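Local coordinates for protein glycosyl hydrolase, family 38 (Enterococcus faecalis, PDB 5KBP) that probably hydrolyses alpha-mannosidic linkages in carbohydrates as a metal-binding glycoside hydrolase of family 38, at residues A[614-617]-A[618-622]; A[359-362]-A[363-366]; A[730-733]-A[734-738]; A[87-90]-A[91-95]. One frame throughout, in Å; residues are numbered along the deposited sequence.

Contact 1 of 4, residues A[614-617]-A[618-622]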
loop_
_atom_site.group_PDB
_atom_site.type_symbol
_atom_site.label_atom_id
_atom_site.label_comp_id
_atom_site.label_asym_id
_atom_site.label_seq_id
_atom_site.Cartn_x
_atom_site.Cartn_y
_atom_site.Cartn_z
ATOM N N VAL A 614 -10.815 -29.901 2.616
ATOM C CA VAL A 614 -10.868 -28.500 3.024
ATOM C C VAL A 614 -9.465 -27.961 3.273
ATOM O O VAL A 614 -9.162 -26.804 2.952
ATOM C CB VAL A 614 -11.769 -28.341 4.262
ATOM C CG1 VAL A 614 -11.809 -26.889 4.715
ATOM C CG2 VAL A 614 -13.168 -28.843 3.954
ATOM N N ALA A 615 -8.592 -28.784 3.834
ATOM C CA ALA A 615 -7.206 -28.419 4.117
ATOM C C ALA A 615 -6.462 -29.698 4.477
ATOM O O ALA A 615 -6.959 -30.809 4.250
ATOM C CB ALA A 615 -7.120 -27.380 5.238
ATOM N N ALA A 616 -5.265 -29.548 5.032
ATOM C CA ALA A 616 -4.607 -30.671 5.676
ATOM C C ALA A 616 -5.195 -30.875 7.068
ATOM O O ALA A 616 -5.868 -30.000 7.618
ATOM C CB ALA A 616 -3.098 -30.443 5.758
ATOM N N ASP A 617 -4.944 -32.051 7.638
ATOM C CA ASP A 617 -5.491 -32.347 8.952
ATOM C C ASP A 617 -4.764 -31.528 10.018
ATOM O O ASP A 617 -3.811 -30.792 9.743
ATOM C CB ASP A 617 -5.420 -33.847 9.241
ATOM C CG ASP A 617 -4.045 -34.435 8.985
ATOM O OD1 ASP A 617 -3.036 -33.788 9.331
ATOM O OD2 ASP A 617 -3.977 -35.555 8.436
ATOM N N GLU A 618 -5.228 -31.665 11.262
ATOM C CA GLU A 618 -4.697 -30.880 12.372
ATOM C C GLU A 618 -3.219 -31.136 12.635
ATOM O O GLU A 618 -2.598 -30.365 13.376
ATOM C CB GLU A 618 -5.498 -31.168 13.646
ATOM C CG GLU A 618 -5.428 -32.615 14.123
ATOM C CD GLU A 618 -6.343 -33.541 13.343
ATOM O OE1 GLU A 618 -7.209 -33.035 12.599
ATOM O OE2 GLU A 618 -6.195 -34.774 13.473
ATOM N N ARG A 619 -2.641 -32.187 12.051
ATOM C CA ARG A 619 -1.238 -32.494 12.295
ATOM C C ARG A 619 -0.294 -31.526 11.595
ATOM O O ARG A 619 0.877 -31.446 11.977
ATOM C CB ARG A 619 -0.936 -33.929 11.860
ATOM C CG ARG A 619 -1.692 -34.982 12.656
ATOM C CD ARG A 619 -2.385 -35.991 11.750
ATOM N NE ARG A 619 -1.447 -36.904 11.101
ATOM C CZ ARG A 619 -1.797 -37.805 10.188
ATOM N NH1 ARG A 619 -3.063 -37.914 9.812
ATOM N NH2 ARG A 619 -0.879 -38.597 9.648
ATOM N N LEU A 620 -0.769 -30.784 10.591
ATOM C CA LEU A 620 0.130 -29.894 9.859
ATOM C C LEU A 620 0.557 -28.705 10.711
ATOM O O LEU A 620 1.724 -28.300 10.673
ATOM C CB LEU A 620 -0.530 -29.413 8.567
ATOM C CG LEU A 620 0.315 -28.426 7.759
ATOM C CD1 LEU A 620 1.652 -29.052 7.369
ATOM C CD2 LEU A 620 -0.438 -27.937 6.532
ATOM N N GLU A 621 -0.370 -28.131 11.484
ATOM C CA GLU A 621 -0.039 -26.950 12.276
ATOM C C GLU A 621 1.067 -27.246 13.282
ATOM O O GLU A 621 1.982 -26.434 13.467
ATOM C CB GLU A 621 -1.286 -26.426 12.990
ATOM C CG GLU A 621 -1.005 -25.268 13.933
ATOM C CD GLU A 621 -2.258 -24.730 14.592
ATOM O OE1 GLU A 621 -3.236 -24.437 13.870
ATOM O OE2 GLU A 621 -2.267 -24.604 15.835
ATOM N N GLU A 622 1.003 -28.405 13.941
ATOM C CA GLU A 622 2.057 -28.777 14.879
ATOM C C GLU A 622 3.387 -28.986 14.167
ATOM O O GLU A 622 4.445 -28.622 14.691
ATOM C CB GLU A 622 1.658 -30.036 15.648
ATOM C CG GLU A 622 0.611 -29.795 16.715
ATOM C CD GLU A 622 1.122 -28.921 17.842
ATOM O OE1 GLU A 622 2.115 -29.306 18.497
ATOM O OE2 GLU A 622 0.535 -27.843 18.070
#
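A helix-capping Asx turn joins Asp617 to Arg619 where the loop after strand 601-613 swings into helix 619-625. The evidence is the bond from Arg619 N to Asp617 OD1, 3.2 Å long and distinctly bent, with 140° at the hydrogen. It reaches OD1 on the anti side of the carboxylate and 33° out of its plane. Torsion explains this placement: with chi1 at 50°, Asp617 CG lies between the backbone N and the carbonyl carbon, and the carboxylate leans over the first turn. Separately, a nearly straight backbone bond runs from Leu620 N to Asp617 O, 3.2 Å.

Arg619 NH1 forms a salt bridge with the other carboxylate oxygen, Asp617 OD2, at 2.9 Å, while Arg619 CD rests 3.3 Å from Asp617 OD1, so the folded arginine chain runs beside the carboxylate with the two flat groups close to parallel. OD2 also accepts from Gln636 N, so both carboxylate oxygens are engaged and its rotation is restricted. Apart from these polar bonds, Ala616 CB meets Leu620 CD2 at 3.7 Å. Leu620 is buried and also rests on Asp671, in contrast to the exposed Arg619. An acidic side chain accepting the backbone N-H two residues on is the Asx turn common at helix N-termini.

Contact 2 of 4, residues A[359-362]-A[363-366]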
loop_
_atom_site.group_PDB
_atom_site.type_symbol
_atom_site.label_atom_id
_atom_site.label_comp_id
_atom_site.label_asym_id
_atom_site.label_seq_id
_atom_site.Cartn_x
_atom_site.Cartn_y
_atom_site.Cartn_z
ATOM N N CYS A 359 7.572 -15.344 -0.915
ATOM C CA CYS A 359 8.088 -16.048 0.253
ATOM C C CYS A 359 8.359 -15.092 1.410
ATOM O O CYS A 359 9.383 -15.182 2.089
ATOM C CB CYS A 359 9.348 -16.829 -0.105
ATOM S SG CYS A 359 10.670 -15.827 -0.819
ATOM N N SER A 360 7.440 -14.163 1.645
ATOM C CA SER A 360 7.497 -13.234 2.764
ATOM C C SER A 360 6.244 -13.414 3.620
ATOM O O SER A 360 5.411 -14.289 3.363
ATOM C CB SER A 360 7.643 -11.796 2.262
ATOM O OG SER A 360 8.875 -11.614 1.587
ATOM N N VAL A 361 6.109 -12.575 4.645
ATOM C CA VAL A 361 4.939 -12.625 5.515
ATOM C C VAL A 361 3.811 -11.821 4.881
ATOM O O VAL A 361 4.034 -11.070 3.924
ATOM C CB VAL A 361 5.271 -12.120 6.930
ATOM C CG1 VAL A 361 6.153 -13.127 7.654
ATOM C CG2 VAL A 361 5.960 -10.770 6.861
ATOM N N ASP A 362 2.594 -11.973 5.416
ATOM C CA ASP A 362 1.410 -11.417 4.762
ATOM C C ASP A 362 1.499 -9.904 4.607
ATOM O O ASP A 362 1.066 -9.353 3.589
ATOM C CB ASP A 362 0.152 -11.788 5.545
ATOM C CG ASP A 362 -0.121 -13.276 5.539
ATOM O OD1 ASP A 362 0.569 -14.009 4.801
ATOM O OD2 ASP A 362 -1.039 -13.708 6.264
ATOM N N GLU A 363 2.047 -9.213 5.611
ATOM C CA GLU A 363 2.102 -7.756 5.554
ATOM C C GLU A 363 2.940 -7.274 4.379
ATOM O O GLU A 363 2.633 -6.234 3.783
ATOM C CB GLU A 363 2.659 -7.192 6.862
ATOM C CG GLU A 363 1.815 -7.486 8.093
ATOM C CD GLU A 363 2.037 -8.883 8.640
ATOM O OE1 GLU A 363 1.051 -9.525 9.057
ATOM O OE2 GLU A 363 3.200 -9.340 8.648
ATOM N N VAL A 364 3.992 -8.016 4.031
ATOM C CA VAL A 364 4.853 -7.620 2.920
ATOM C C VAL A 364 4.081 -7.658 1.608
ATOM O O VAL A 364 4.145 -6.724 0.799
ATOM C CB VAL A 364 6.102 -8.520 2.863
ATOM C CG1 VAL A 364 6.829 -8.332 1.543
ATOM C CG2 VAL A 364 7.027 -8.231 4.037
ATOM N N HIS A 365 3.326 -8.735 1.385
ATOM C CA HIS A 365 2.699 -8.940 0.085
ATOM C C HIS A 365 1.447 -8.092 -0.101
ATOM O O HIS A 365 1.105 -7.750 -1.238
ATOM C CB HIS A 365 2.386 -10.423 -0.110
ATOM C CG HIS A 365 3.608 -11.283 -0.181
ATOM N ND1 HIS A 365 3.805 -12.369 0.643
ATOM C CD2 HIS A 365 4.705 -11.207 -0.971
ATOM C CE1 HIS A 365 4.964 -12.933 0.357
ATOM N NE2 HIS A 365 5.533 -12.244 -0.616
ATOM N N ARG A 366 0.753 -7.742 0.985
ATOM C CA ARG A 366 -0.299 -6.739 0.870
ATOM C C ARG A 366 0.280 -5.387 0.484
ATOM O O ARG A 366 -0.369 -4.612 -0.226
ATOM C CB ARG A 366 -1.086 -6.628 2.177
ATOM C CG ARG A 366 -1.877 -7.875 2.534
ATOM C CD ARG A 366 -2.993 -7.561 3.516
ATOM N NE ARG A 366 -2.488 -6.943 4.737
ATOM C CZ ARG A 366 -2.077 -7.623 5.802
ATOM N NH1 ARG A 366 -2.110 -8.948 5.796
ATOM N NH2 ARG A 366 -1.632 -6.979 6.872
#
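His365 reaches back from the first turn of its helix to the loop at Ser360, and its ring can be followed atom by atom. CB lies 4.1 Å from Asp362 O. With chi1 at -65°, CG lies beside the backbone N, and this carries the ring back toward the preceding loop. ND1 passes 3.5 Å from Val361 O, which stands obliquely to the ring. At the far rim the backbone approaches edge-on: Ser360 N is 3.0 Å from CE1, and Cys359 N also lies near the ring plane, facing NE2. So short an approach of a backbone N to a ring carbon is doubtful, since a ring turned by 180° would place NE2 there instead. Ser360 CB lies 3.5 Å from CE1. Elsewhere the ring packs on Tyr305 and Leu306 of helix 304-332.

Val361 occupies the N-cap of helix 362-393, the long helix of the alpha-mannosidase middle domain, and its carbonyl receives a weak bond from Val364 N. Asp362 O is the first acceptor of regular helical geometry, accepting Arg366 N at 3.1 Å. On the flank of this turn Val364 CG1 touches Ser360 CB, and Val364 CG2 meets Val361 CG2 at 3.9 Å, while Ser360 OG bonds to Asp354 O. The Asp362 carboxylate is satisfied elsewhere, by a salt bridge to Arg303 and by Glu767 N. Arg366 brings NH1 within 3.6 Å of Asp362 CB, yet NH1 forms a salt bridge with Glu767 and NH2 one with Glu373 of the second subunit.

Contact 3 of 4, residues A[730-733]-A[734-738]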
loop_
_atom_site.group_PDB
_atom_site.type_symbol
_atom_site.label_atom_id
_atom_site.label_comp_id
_atom_site.label_asym_id
_atom_site.label_seq_id
_atom_site.Cartn_x
_atom_site.Cartn_y
_atom_site.Cartn_z
ATOM N N ILE A 730 1.983 -24.242 -25.077
ATOM C CA ILE A 730 1.041 -23.792 -24.057
ATOM C C ILE A 730 1.532 -22.451 -23.537
ATOM O O ILE A 730 2.612 -22.373 -22.936
ATOM C CB ILE A 730 0.913 -24.806 -22.909
ATOM C CG1 ILE A 730 0.515 -26.184 -23.444
ATOM C CG2 ILE A 730 -0.093 -24.318 -21.878
ATOM C CD1 ILE A 730 -0.826 -26.204 -24.131
ATOM N N PHE A 731 0.750 -21.400 -23.763
ATOM C CA PHE A 731 1.089 -20.073 -23.276
ATOM C C PHE A 731 0.171 -19.683 -22.124
ATOM O O PHE A 731 -0.890 -20.279 -21.918
ATOM C CB PHE A 731 1.025 -19.027 -24.399
ATOM C CG PHE A 731 -0.284 -18.987 -25.136
ATOM C CD1 PHE A 731 -0.493 -19.786 -26.249
ATOM C CD2 PHE A 731 -1.293 -18.125 -24.737
ATOM C CE1 PHE A 731 -1.692 -19.741 -26.937
ATOM C CE2 PHE A 731 -2.495 -18.076 -25.422
ATOM C CZ PHE A 731 -2.693 -18.884 -26.525
ATOM N N ASN A 732 0.598 -18.671 -21.370
ATOM C CA ASN A 732 -0.069 -18.315 -20.125
ATOM C C ASN A 732 0.192 -16.846 -19.813
ATOM O O ASN A 732 0.998 -16.183 -20.469
ATOM C CB ASN A 732 0.413 -19.199 -18.970
ATOM C CG ASN A 732 1.845 -18.896 -18.565
ATOM O OD1 ASN A 732 2.088 -18.086 -17.671
ATOM N ND2 ASN A 732 2.800 -19.542 -19.226
ATOM N N GLU A 733 -0.503 -16.353 -18.788
ATOM C CA GLU A 733 -0.313 -15.000 -18.264
ATOM C C GLU A 733 -0.134 -15.109 -16.753
ATOM O O GLU A 733 -1.118 -15.182 -16.010
ATOM C CB GLU A 733 -1.489 -14.093 -18.613
ATOM C CG GLU A 733 -1.725 -13.905 -20.099
ATOM C CD GLU A 733 -2.842 -12.923 -20.382
ATOM O OE1 GLU A 733 -3.254 -12.210 -19.444
ATOM O OE2 GLU A 733 -3.309 -12.863 -21.538
ATOM N N GLY A 734 1.115 -15.117 -16.298
ATOM C CA GLY A 734 1.397 -15.161 -14.879
ATOM C C GLY A 734 1.363 -16.536 -14.253
ATOM O O GLY A 734 1.440 -16.640 -13.023
ATOM N N LEU A 735 1.246 -17.596 -15.054
ATOM C CA LEU A 735 1.274 -18.968 -14.549
ATOM C C LEU A 735 2.673 -19.512 -14.821
ATOM O O LEU A 735 2.923 -20.221 -15.794
ATOM C CB LEU A 735 0.185 -19.808 -15.211
ATOM C CG LEU A 735 -1.168 -19.122 -15.426
ATOM C CD1 LEU A 735 -2.157 -20.078 -16.082
ATOM C CD2 LEU A 735 -1.726 -18.577 -14.117
ATOM N N ASN A 736 3.599 -19.167 -13.927
ATOM C CA ASN A 736 5.025 -19.285 -14.196
ATOM C C ASN A 736 5.638 -20.603 -13.738
ATOM O O ASN A 736 6.840 -20.807 -13.945
ATOM C CB ASN A 736 5.770 -18.116 -13.542
ATOM C CG ASN A 736 5.287 -16.768 -14.045
ATOM O OD1 ASN A 736 4.839 -15.926 -13.269
ATOM N ND2 ASN A 736 5.372 -16.561 -15.353
ATOM N N GLU A 737 4.866 -21.500 -13.131
ATOM C CA GLU A 737 5.359 -22.820 -12.753
ATOM C C GLU A 737 4.750 -23.871 -13.668
ATOM O O GLU A 737 3.531 -23.892 -13.872
ATOM C CB GLU A 737 5.033 -23.152 -11.295
ATOM C CG GLU A 737 5.719 -24.422 -10.806
ATOM C CD GLU A 737 5.193 -24.899 -9.471
ATOM O OE1 GLU A 737 4.285 -25.757 -9.459
ATOM O OE2 GLU A 737 5.681 -24.413 -8.432
ATOM N N TYR A 738 5.598 -24.744 -14.208
ATOM C CA TYR A 738 5.149 -25.838 -15.054
ATOM C C TYR A 738 5.996 -27.068 -14.764
ATOM O O TYR A 738 7.029 -26.999 -14.092
ATOM C CB TYR A 738 5.232 -25.477 -16.544
ATOM C CG TYR A 738 6.634 -25.539 -17.109
ATOM C CD1 TYR A 738 7.504 -24.469 -16.972
ATOM C CD2 TYR A 738 7.088 -26.670 -17.779
ATOM C CE1 TYR A 738 8.785 -24.517 -17.486
ATOM C CE2 TYR A 738 8.369 -26.730 -18.292
ATOM C CZ TYR A 738 9.212 -25.650 -18.144
ATOM O OH TYR A 738 10.488 -25.704 -18.654
#
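Asn732 and Leu735 face each other across a tight bend, the amide of one turned onto the backbone of the other. Asn732 CG lies between its own backbone N and carbonyl carbon (chi1 70°), and this bends the amide inward over the turn. OD1 takes the backbone N-H of Leu735 at 2.8 Å. The bond is short but not straight, with 135° at the hydrogen, and the donor is tilted 31° from the carbonyl plane.

Beside this bond the aliphatic parts meet: Asn732 CB touches Leu735 CB at 3.8 Å, and Leu735 CD1 extends alongside at 4.0 Å from Asn732 CB. The leucine branches then leave the turn for an apolar setting made by Val748 and Leu750, by Phe776 and Tyr778, and by Val304 of helix 304-332. Leu735 O, only 3.0 Å from Asn732 OD1, faces another acceptor there, an unfavourable pairing, but it receives a hydrogen bond from Gln715 NE2.

Gly734 gives the chain room to bend. Glycine suits its positive phi, where the backbone leaves little room beside Glu733 O. Further on, Asn736 turns its ND2 to Gln715 O.

Strand 727-732 belongs to the nine-stranded antiparallel sheet and strand 737-740 to the ten-stranded one. The turn, closed by the side chain-to-backbone bond from Leu735 N to Asn732 OD1, thus links two antiparallel sheets of the C-terminal domain, which belongs to the galactose mutarotase-like clan.

Contact 4 of 4, residues A[87-90]-A[91-95]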
loop_
_atom_site.group_PDB
_atom_site.type_symbol
_atom_site.label_atom_id
_atom_site.label_comp_id
_atom_site.label_asym_id
_atom_site.label_seq_id
_atom_site.Cartn_x
_atom_site.Cartn_y
_atom_site.Cartn_z
ATOM N N GLY A 87 25.762 -0.131 -6.463
ATOM C CA GLY A 87 25.405 -0.656 -7.760
ATOM C C GLY A 87 25.961 -2.041 -8.014
ATOM O O GLY A 87 26.514 -2.687 -7.120
ATOM N N PRO A 88 25.854 -2.516 -9.265
ATOM C CA PRO A 88 25.357 -1.745 -10.410
ATOM C C PRO A 88 23.850 -1.837 -10.648
ATOM O O PRO A 88 23.361 -1.258 -11.617
ATOM C CB PRO A 88 26.108 -2.372 -11.581
ATOM C CG PRO A 88 26.228 -3.815 -11.187
ATOM C CD PRO A 88 26.334 -3.848 -9.674
ATOM N N PHE A 89 23.132 -2.553 -9.792
ATOM C CA PHE A 89 21.704 -2.767 -9.971
ATOM C C PHE A 89 20.902 -1.787 -9.122
ATOM O O PHE A 89 21.424 -1.119 -8.226
ATOM C CB PHE A 89 21.318 -4.208 -9.612
ATOM C CG PHE A 89 21.942 -5.250 -10.497
ATOM C CD1 PHE A 89 22.453 -4.918 -11.742
ATOM C CD2 PHE A 89 22.011 -6.570 -10.082
ATOM C CE1 PHE A 89 23.025 -5.883 -12.552
ATOM C CE2 PHE A 89 22.580 -7.538 -10.887
ATOM C CZ PHE A 89 23.088 -7.194 -12.123
ATOM N N TYR A 90 19.604 -1.706 -9.422
ATOM C CA TYR A 90 18.690 -0.939 -8.583
ATOM C C TYR A 90 18.193 -1.782 -7.415
ATOM O O TYR A 90 18.181 -1.323 -6.268
ATOM C CB TYR A 90 17.522 -0.425 -9.427
ATOM C CG TYR A 90 16.460 0.323 -8.654
ATOM C CD1 TYR A 90 16.703 1.594 -8.148
ATOM C CD2 TYR A 90 15.206 -0.236 -8.444
ATOM C CE1 TYR A 90 15.729 2.283 -7.444
ATOM C CE2 TYR A 90 14.228 0.444 -7.743
ATOM C CZ TYR A 90 14.495 1.702 -7.245
ATOM O OH TYR A 90 13.521 2.381 -6.548
ATOM N N ILE A 91 17.790 -3.021 -7.691
ATOM C CA ILE A 91 17.407 -3.985 -6.668
ATOM C C ILE A 91 18.019 -5.332 -7.031
ATOM O O ILE A 91 18.480 -5.551 -8.153
ATOM C CB ILE A 91 15.874 -4.105 -6.517
ATOM C CG1 ILE A 91 15.198 -4.208 -7.889
ATOM C CG2 ILE A 91 15.317 -2.924 -5.740
ATOM C CD1 ILE A 91 14.977 -5.626 -8.374
ATOM N N LEU A 92 18.022 -6.239 -6.058
ATOM C CA LEU A 92 18.452 -7.617 -6.272
ATOM C C LEU A 92 17.212 -8.454 -6.563
ATOM O O LEU A 92 16.426 -8.745 -5.656
ATOM C CB LEU A 92 19.206 -8.150 -5.059
ATOM C CG LEU A 92 20.469 -7.397 -4.640
ATOM C CD1 LEU A 92 21.224 -8.189 -3.580
ATOM C CD2 LEU A 92 21.353 -7.101 -5.843
ATOM N N GLN A 93 17.039 -8.842 -7.820
ATOM C CA GLN A 93 15.797 -9.434 -8.288
ATOM C C GLN A 93 15.875 -10.956 -8.313
ATOM O O GLN A 93 16.932 -11.561 -8.126
ATOM C CB GLN A 93 15.454 -8.919 -9.690
ATOM C CG GLN A 93 16.216 -9.616 -10.815
ATOM C CD GLN A 93 17.645 -9.126 -10.968
ATOM O OE1 GLN A 93 18.184 -8.457 -10.086
ATOM N NE2 GLN A 93 18.262 -9.453 -12.097
ATOM N N ASP A 94 14.718 -11.570 -8.549
ATOM C CA ASP A 94 14.652 -12.955 -8.985
ATOM C C ASP A 94 14.734 -12.976 -10.505
ATOM O O ASP A 94 13.997 -12.250 -11.180
ATOM C CB ASP A 94 13.365 -13.627 -8.510
ATOM C CG ASP A 94 13.280 -15.082 -8.934
ATOM O OD1 ASP A 94 12.854 -15.346 -10.079
ATOM O OD2 ASP A 94 13.647 -15.962 -8.128
ATOM N N ASP A 95 15.630 -13.806 -11.039
ATOM C CA ASP A 95 15.917 -13.763 -12.470
ATOM C C ASP A 95 14.715 -14.202 -13.299
ATOM O O ASP A 95 14.278 -13.484 -14.204
ATOM C CB ASP A 95 17.137 -14.629 -12.784
ATOM C CG ASP A 95 18.445 -13.889 -12.575
ATOM O OD1 ASP A 95 18.409 -12.646 -12.466
ATOM O OD2 ASP A 95 19.506 -14.546 -12.530
#
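From Phe89 to Gln93 the backbone is mostly extended, broken at Tyr90, where psi falls to -46° before Ile91 straightens again. This bend lies in the loop between strand 84-85 and helix 100-117 of the family 38 N-terminal domain. A cis peptide bond precedes Pro88, just upstream of Phe89.

Tyr90 CG stands anti to the backbone N (chi1 177°), and its ring crosses Ile91 so that CD2 meets Ile91 CG2 at 3.8 Å. Ile91 is held close to the preceding peptide too: CG2 is 3.3 Å from Tyr90 O. Its other branch, Ile91 CG1, also lies near the tyrosine ring, 4.0 Å from Tyr90 CD2. Both residues pack onto Ile59 of helix 59-65 and onto Leu348 of helix 337-348.

The CB of Phe89 points toward the chain beyond the kink. It rests 3.5 Å from Ile91 O, which also accepts from Asn106 ND2, so this buried carbonyl has a polar partner. Asn106 belongs to helix 100-117, against which Phe89 lies, and the ring of Phe126 meets that of Phe89. Gln93 brings OE1 to 4.3 Å from Phe89 CD2, and its NE2 is held by Asn103. On the ring's edge, near its plane, Leu92 CD2 touches Phe89 CD2 at 4.3 Å.

Contacts 2, 3 and 4 are buried, with centres 20 to 24 Å apart, while contact 1 lies at the surface, its centre about 33 Å from the chain's. Contact 4 comes about 8 Å, nearest atoms, from both contact 2 and contact 3, though none touches another. Links are indirect: helix 304-332 packs on His365 of contact 2 and Leu735 of contact 3, and Asp94 of contact 4 rests on Cys357, just ahead of contact 2. Contacts 1 and 3 share the C-terminal domain yet have centres about 29 Å apart. Contacts 1 and 2 reach the second subunit. All four lie away from Phe253 and Tyr256, which bind calcium in this protein, though none is bound to this chain.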